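Local atomic coordinates of probable hydrolase (Pseudomonas aeruginosa, PDB entry 3OM8), a protein that is an alpha/beta-hydrolase-fold enzyme that probably hydrolyses a lactone such as 3-oxoadipate enol-lactone. Residues H41-Q46 with V56-A61; L98-G103 with Q254-A259. All blocks are in the same frame, centred on the assembly; numbering follows the deposited sequence.

How the interactions relate
Interaction 1 is partly buried and mostly polar: R58 on strand 55-59 reaches the turn 41-46 and forms a salt bridge near the protein surface. Interaction 2 is fully buried and apolar, with F256 of helix 253-264 set against two leucines of strand 95-100, just before the probable nucleophile elbow. Both reach the same sheet, on strands separated in its order by strand 29-33, and their centres lie about 11 Å apart. W43 joins them: its CB meets R58, while the far end of its indole packs on L100 and F256. A probable hydrogen bond from Q46 NE2 to E257 OE2 adds a polar link between the turn and the helix.

Interaction 1. Residues H41-Q46 with V56-A61; sequences HMWDAQ and VLRYDA
R58 leaves strand 55-59 and stretches across to the turn 41-46, where its guanidinium meets the carboxylate of D44. NH1 donates to D44 OD2 at 2.9 Å, with an N-H...O angle of 156°, in a salt bridge made through one nitrogen. The oxygen sits at the edge of the guanidinium, almost in its plane, and is approached nearly along its C-O axis. The carboxylate plane is turned 71° from that of the guanidinium, so the two do not pair side by side. A bend at chi3 (-66°) carries the guanidinium up to D44. Further back along the chain, R58 CD lies 4.1 Å from W43 CB, so the aliphatic part of the arginine packs at the root of the tryptophan while the indole runs on inward to hydrogen-bond N34 OD1 through NE1. H41 holds the same carboxylate from within the turn: ND1 donates to the syn lone pair of D44 OD1 at 2.8 Å, with the oxygen tilted out of the imidazole plane, and more weakly to OD2. D44 is thus gripped through both oxygens. R58 has further partners, L40 O at NH1 and the carboxylate of D22 at NH2, and so ties the turn after strand 29-33 to strands 55-59 and 16-22. Sharing the guanidinium between two carboxylates and a backbone carbonyl fixes its position and orientation, and the arginine, with an N-H from H41 whose charge is not known, would probably favour the ionised form of D44.

Interaction 2. Residues L98-G103 with Q254-A259; sequences LGLSLG and QAFEGA. With EDO (1,2-ethanediol), chain F.
The strand that leads into the probable nucleophile elbow of this alpha/beta hydrolase, a G-x-S-x-G turn running from G99 to G103, is packed by a phenylalanine from the C-terminal helix 253-264. F256 carries its ring toward the sheet, its CG lying trans to the backbone N (chi1 -176°), and meets leucines two residues apart on one side of strand 95-100. L98 comes from the opposite direction and brings CD2 to 4.1 Å from F256 CE2. At the other meta carbon, F256 CE1, L100 CD1 stands 4.4 Å away, a looser approach. Both methyls come up obliquely, and W43, A124 and N249 also touch the phenylalanine. Beyond L100 the chain turns sharply at S101, whose phi of 58° is the strained conformation expected of a nucleophile elbow. S101 OG has a weak hydrogen bond to H246 NE2, consistent with a Ser-His-Asp triad completed by D219. A 1,2-ethanediol, probably from the crystallisation liquor, occupies the site: its O2 is hydrogen-bonded to S101 OG (2.8 Å) and accepts from L102 N at 3.0 Å. I36 N also bonds to the diol, so two backbone amides face it, as in an oxyanion hole. The helix-to-strand contact itself is buried, apolar packing of modest extent behind the elbow, while S101 OG and L102 N serve the ligand.

Interaction 1. Residues H41-Q46 with V56-A61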
loop_
_atom_site.group_PDB
_atom_site.type_symbol
_atom_site.label_atom_id
_atom_site.label_comp_id
_atom_site.label_asym_id
_atom_site.label_seq_id
_atom_site.Cartn_x
_atom_site.Cartn_y
_atom_site.Cartn_z
ATOM N N HIS B 41 -15.022 -1.264 23.437
ATOM C CA HIS B 41 -15.033 -2.712 23.271
ATOM C C HIS B 41 -14.790 -3.164 21.823
ATOM O O HIS B 41 -14.706 -4.361 21.541
ATOM C CB HIS B 41 -16.319 -3.322 23.829
ATOM C CG HIS B 41 -16.357 -3.370 25.322
ATOM N ND1 HIS B 41 -15.593 -4.251 26.055
ATOM C CD2 HIS B 41 -17.061 -2.642 26.222
ATOM C CE1 HIS B 41 -15.823 -4.065 27.342
ATOM N NE2 HIS B 41 -16.710 -3.096 27.471
HETATM N N MSE B 42 -14.680 -2.217 20.901
HETATM C CA MSE B 42 -14.380 -2.598 19.529
HETATM C C MSE B 42 -12.942 -3.109 19.430
HETATM O O MSE B 42 -12.572 -3.731 18.440
HETATM C CB MSE B 42 -14.625 -1.452 18.544
HETATM C CG MSE B 42 -13.614 -0.331 18.622
HETATM SE SE MSE B 42 -13.726 0.855 17.089
HETATM C CE MSE B 42 -12.090 1.853 17.288
ATOM N N TRP B 43 -12.141 -2.852 20.466
ATOM C CA TRP B 43 -10.746 -3.295 20.509
ATOM C C TRP B 43 -10.515 -4.539 21.369
ATOM O O TRP B 43 -9.370 -4.931 21.568
ATOM C CB TRP B 43 -9.835 -2.189 21.046
ATOM C CG TRP B 43 -9.909 -0.878 20.321
ATOM C CD1 TRP B 43 -10.499 0.271 20.766
ATOM C CD2 TRP B 43 -9.335 -0.567 19.044
ATOM N NE1 TRP B 43 -10.344 1.271 19.837
ATOM C CE2 TRP B 43 -9.635 0.783 18.769
ATOM C CE3 TRP B 43 -8.607 -1.305 18.098
ATOM C CZ2 TRP B 43 -9.225 1.417 17.593
ATOM C CZ3 TRP B 43 -8.214 -0.680 16.926
ATOM C CH2 TRP B 43 -8.522 0.669 16.684
ATOM N N ASP B 44 -11.576 -5.151 21.891
ATOM C CA ASP B 44 -11.419 -6.292 22.799
ATOM C C ASP B 44 -10.490 -7.379 22.234
ATOM O O ASP B 44 -9.687 -7.956 22.967
ATOM C CB ASP B 44 -12.773 -6.919 23.166
ATOM C CG ASP B 44 -13.572 -6.083 24.194
ATOM O OD1 ASP B 44 -14.785 -6.358 24.362
ATOM O OD2 ASP B 44 -12.997 -5.171 24.832
ATOM N N ALA B 45 -10.616 -7.669 20.942
ATOM C CA ALA B 45 -9.839 -8.748 20.335
ATOM C C ALA B 45 -8.334 -8.449 20.326
ATOM O O ALA B 45 -7.523 -9.363 20.426
ATOM C CB ALA B 45 -10.342 -9.060 18.923
ATOM N N GLN B 46 -7.984 -7.168 20.228
ATOM C CA GLN B 46 -6.595 -6.721 20.146
ATOM C C GLN B 46 -5.869 -6.657 21.484
ATOM O O GLN B 46 -4.641 -6.550 21.516
ATOM C CB GLN B 46 -6.516 -5.341 19.490
ATOM C CG GLN B 46 -6.596 -5.368 17.979
ATOM C CD GLN B 46 -7.960 -5.777 17.487
ATOM O OE1 GLN B 46 -8.954 -5.088 17.738
ATOM N NE2 GLN B 46 -8.027 -6.906 16.792
ATOM N N VAL B 56 -2.346 -0.395 27.826
ATOM C CA VAL B 56 -3.342 0.125 26.887
ATOM C C VAL B 56 -4.418 0.995 27.549
ATOM O O VAL B 56 -5.208 0.519 28.368
ATOM C CB VAL B 56 -4.006 -1.019 26.094
ATOM C CG1 VAL B 56 -5.058 -0.477 25.134
ATOM C CG2 VAL B 56 -2.950 -1.802 25.337
ATOM N N LEU B 57 -4.432 2.275 27.190
ATOM C CA LEU B 57 -5.488 3.187 27.614
ATOM C C LEU B 57 -6.596 3.196 26.578
ATOM O O LEU B 57 -6.347 3.508 25.415
ATOM C CB LEU B 57 -4.951 4.609 27.772
ATOM C CG LEU B 57 -6.021 5.707 27.916
ATOM C CD1 LEU B 57 -6.655 5.650 29.289
ATOM C CD2 LEU B 57 -5.409 7.076 27.683
ATOM N N ARG B 58 -7.806 2.833 27.003
ATOM C CA ARG B 58 -8.999 2.894 26.153
ATOM C C ARG B 58 -10.033 3.834 26.775
ATOM O O ARG B 58 -10.095 3.961 27.995
ATOM C CB ARG B 58 -9.611 1.504 25.980
ATOM C CG ARG B 58 -8.839 0.585 25.034
ATOM C CD ARG B 58 -9.590 -0.707 24.829
ATOM N NE ARG B 58 -9.673 -1.490 26.054
ATOM C CZ ARG B 58 -10.473 -2.540 26.219
ATOM N NH1 ARG B 58 -11.275 -2.928 25.239
ATOM N NH2 ARG B 58 -10.478 -3.196 27.369
ATOM N N TYR B 59 -10.837 4.495 25.944
ATOM C CA TYR B 59 -11.908 5.353 26.452
ATOM C C TYR B 59 -13.082 5.420 25.473
ATOM O O TYR B 59 -12.912 5.200 24.266
ATOM C CB TYR B 59 -11.382 6.762 26.745
ATOM C CG TYR B 59 -11.094 7.572 25.497
ATOM C CD1 TYR B 59 -11.919 8.625 25.129
ATOM C CD2 TYR B 59 -10.009 7.272 24.674
ATOM C CE1 TYR B 59 -11.667 9.373 23.989
ATOM C CE2 TYR B 59 -9.752 8.010 23.527
ATOM C CZ TYR B 59 -10.590 9.057 23.187
ATOM O OH TYR B 59 -10.363 9.808 22.054
ATOM N N ASP B 60 -14.276 5.692 25.998
ATOM C CA ASP B 60 -15.429 5.975 25.152
ATOM C C ASP B 60 -15.427 7.464 24.846
ATOM O O ASP B 60 -15.400 8.296 25.751
ATOM C CB ASP B 60 -16.728 5.551 25.837
ATOM C CG ASP B 60 -16.913 4.049 25.831
ATOM O OD1 ASP B 60 -16.252 3.404 24.995
ATOM O OD2 ASP B 60 -17.707 3.510 26.642
ATOM N N ALA B 61 -15.417 7.805 23.566
ATOM C CA ALA B 61 -15.367 9.204 23.186
ATOM C C ALA B 61 -16.567 9.999 23.743
ATOM O O ALA B 61 -17.608 9.436 24.085
ATOM C CB ALA B 61 -15.301 9.329 21.688
#

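Interaction 2. Residues L98-G103 with Q254-A259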
loop_
_atom_site.group_PDB
_atom_site.type_symbol
_atom_site.label_atom_id
_atom_site.label_comp_id
_atom_site.label_asym_id
_atom_site.label_seq_id
_atom_site.Cartn_x
_atom_site.Cartn_y
_atom_site.Cartn_z
ATOM N N LEU B 98 -3.117 5.234 18.841
ATOM C CA LEU B 98 -3.755 4.564 17.713
ATOM C C LEU B 98 -5.234 4.954 17.629
ATOM O O LEU B 98 -6.005 4.681 18.553
ATOM C CB LEU B 98 -3.626 3.047 17.844
ATOM C CG LEU B 98 -4.560 2.172 17.006
ATOM C CD1 LEU B 98 -4.625 2.637 15.567
ATOM C CD2 LEU B 98 -4.084 0.735 17.067
ATOM N N GLY B 99 -5.627 5.576 16.520
ATOM C CA GLY B 99 -7.005 6.002 16.330
ATOM C C GLY B 99 -7.562 5.455 15.034
ATOM O O GLY B 99 -6.902 5.520 13.999
ATOM N N LEU B 100 -8.767 4.898 15.094
ATOM C CA LEU B 100 -9.428 4.392 13.900
ATOM C C LEU B 100 -10.583 5.312 13.484
ATOM O O LEU B 100 -11.429 5.673 14.304
ATOM C CB LEU B 100 -9.924 2.961 14.120
ATOM C CG LEU B 100 -10.472 2.225 12.891
ATOM C CD1 LEU B 100 -9.930 0.801 12.828
ATOM C CD2 LEU B 100 -11.974 2.209 12.898
ATOM N N SER B 101 -10.601 5.700 12.212
ATOM C CA SER B 101 -11.614 6.614 11.693
ATOM C C SER B 101 -11.631 7.953 12.452
ATOM O O SER B 101 -10.628 8.679 12.441
ATOM C CB SER B 101 -12.992 5.952 11.705
ATOM O OG SER B 101 -13.780 6.461 10.651
ATOM N N LEU B 102 -12.754 8.288 13.097
ATOM C CA LEU B 102 -12.814 9.523 13.890
ATOM C C LEU B 102 -11.624 9.592 14.851
ATOM O O LEU B 102 -10.961 10.625 14.958
ATOM C CB LEU B 102 -14.140 9.652 14.665
ATOM C CG LEU B 102 -14.274 10.870 15.601
ATOM C CD1 LEU B 102 -14.085 12.199 14.857
ATOM C CD2 LEU B 102 -15.607 10.874 16.356
ATOM N N GLY B 103 -11.339 8.482 15.526
ATOM C CA GLY B 103 -10.165 8.401 16.386
ATOM C C GLY B 103 -8.891 8.796 15.641
ATOM O O GLY B 103 -7.971 9.385 16.215
ATOM N N GLN B 254 -4.895 -10.313 12.695
ATOM C CA GLN B 254 -3.473 -10.688 12.704
ATOM C C GLN B 254 -2.623 -9.676 11.929
ATOM O O GLN B 254 -1.640 -9.153 12.455
ATOM C CB GLN B 254 -3.228 -12.118 12.196
ATOM C CG GLN B 254 -1.891 -12.687 12.683
ATOM C CD GLN B 254 -1.474 -14.013 12.019
ATOM O OE1 GLN B 254 -1.228 -14.076 10.810
ATOM N NE2 GLN B 254 -1.363 -15.066 12.827
ATOM N N ALA B 255 -3.009 -9.382 10.690
ATOM C CA ALA B 255 -2.281 -8.389 9.899
ATOM C C ALA B 255 -2.275 -7.030 10.588
ATOM O O ALA B 255 -1.274 -6.312 10.558
ATOM C CB ALA B 255 -2.872 -8.275 8.499
ATOM N N PHE B 256 -3.399 -6.687 11.207
ATOM C CA PHE B 256 -3.583 -5.377 11.837
ATOM C C PHE B 256 -2.723 -5.241 13.085
ATOM O O PHE B 256 -2.013 -4.260 13.249
ATOM C CB PHE B 256 -5.063 -5.167 12.194
ATOM C CG PHE B 256 -5.372 -3.800 12.755
ATOM C CD1 PHE B 256 -5.923 -2.818 11.950
ATOM C CD2 PHE B 256 -5.113 -3.502 14.091
ATOM C CE1 PHE B 256 -6.220 -1.561 12.468
ATOM C CE2 PHE B 256 -5.400 -2.244 14.611
ATOM C CZ PHE B 256 -5.957 -1.275 13.799
ATOM N N GLU B 257 -2.803 -6.225 13.973
ATOM C CA GLU B 257 -1.973 -6.239 15.172
ATOM C C GLU B 257 -0.483 -6.338 14.801
ATOM O O GLU B 257 0.377 -5.696 15.416
ATOM C CB GLU B 257 -2.376 -7.410 16.071
ATOM C CG GLU B 257 -3.795 -7.306 16.606
ATOM C CD GLU B 257 -4.319 -8.617 17.174
ATOM O OE1 GLU B 257 -3.508 -9.476 17.579
ATOM O OE2 GLU B 257 -5.554 -8.793 17.213
ATOM N N GLY B 258 -0.183 -7.155 13.792
ATOM C CA GLY B 258 1.182 -7.308 13.330
ATOM C C GLY B 258 1.733 -5.975 12.873
ATOM O O GLY B 258 2.823 -5.563 13.290
ATOM N N ALA B 259 0.963 -5.298 12.024
ATOM C CA ALA B 259 1.353 -4.006 11.479
ATOM C C ALA B 259 1.617 -3.007 12.586
ATOM O O ALA B 259 2.628 -2.303 12.564
ATOM C CB ALA B 259 0.283 -3.479 10.549
HETATM C C1 EDO F . -15.520 9.564 10.718
HETATM O O1 EDO F . -16.101 9.271 9.435
HETATM C C2 EDO F . -16.268 8.808 11.821
HETATM O O2 EDO F . -15.568 7.666 12.368
#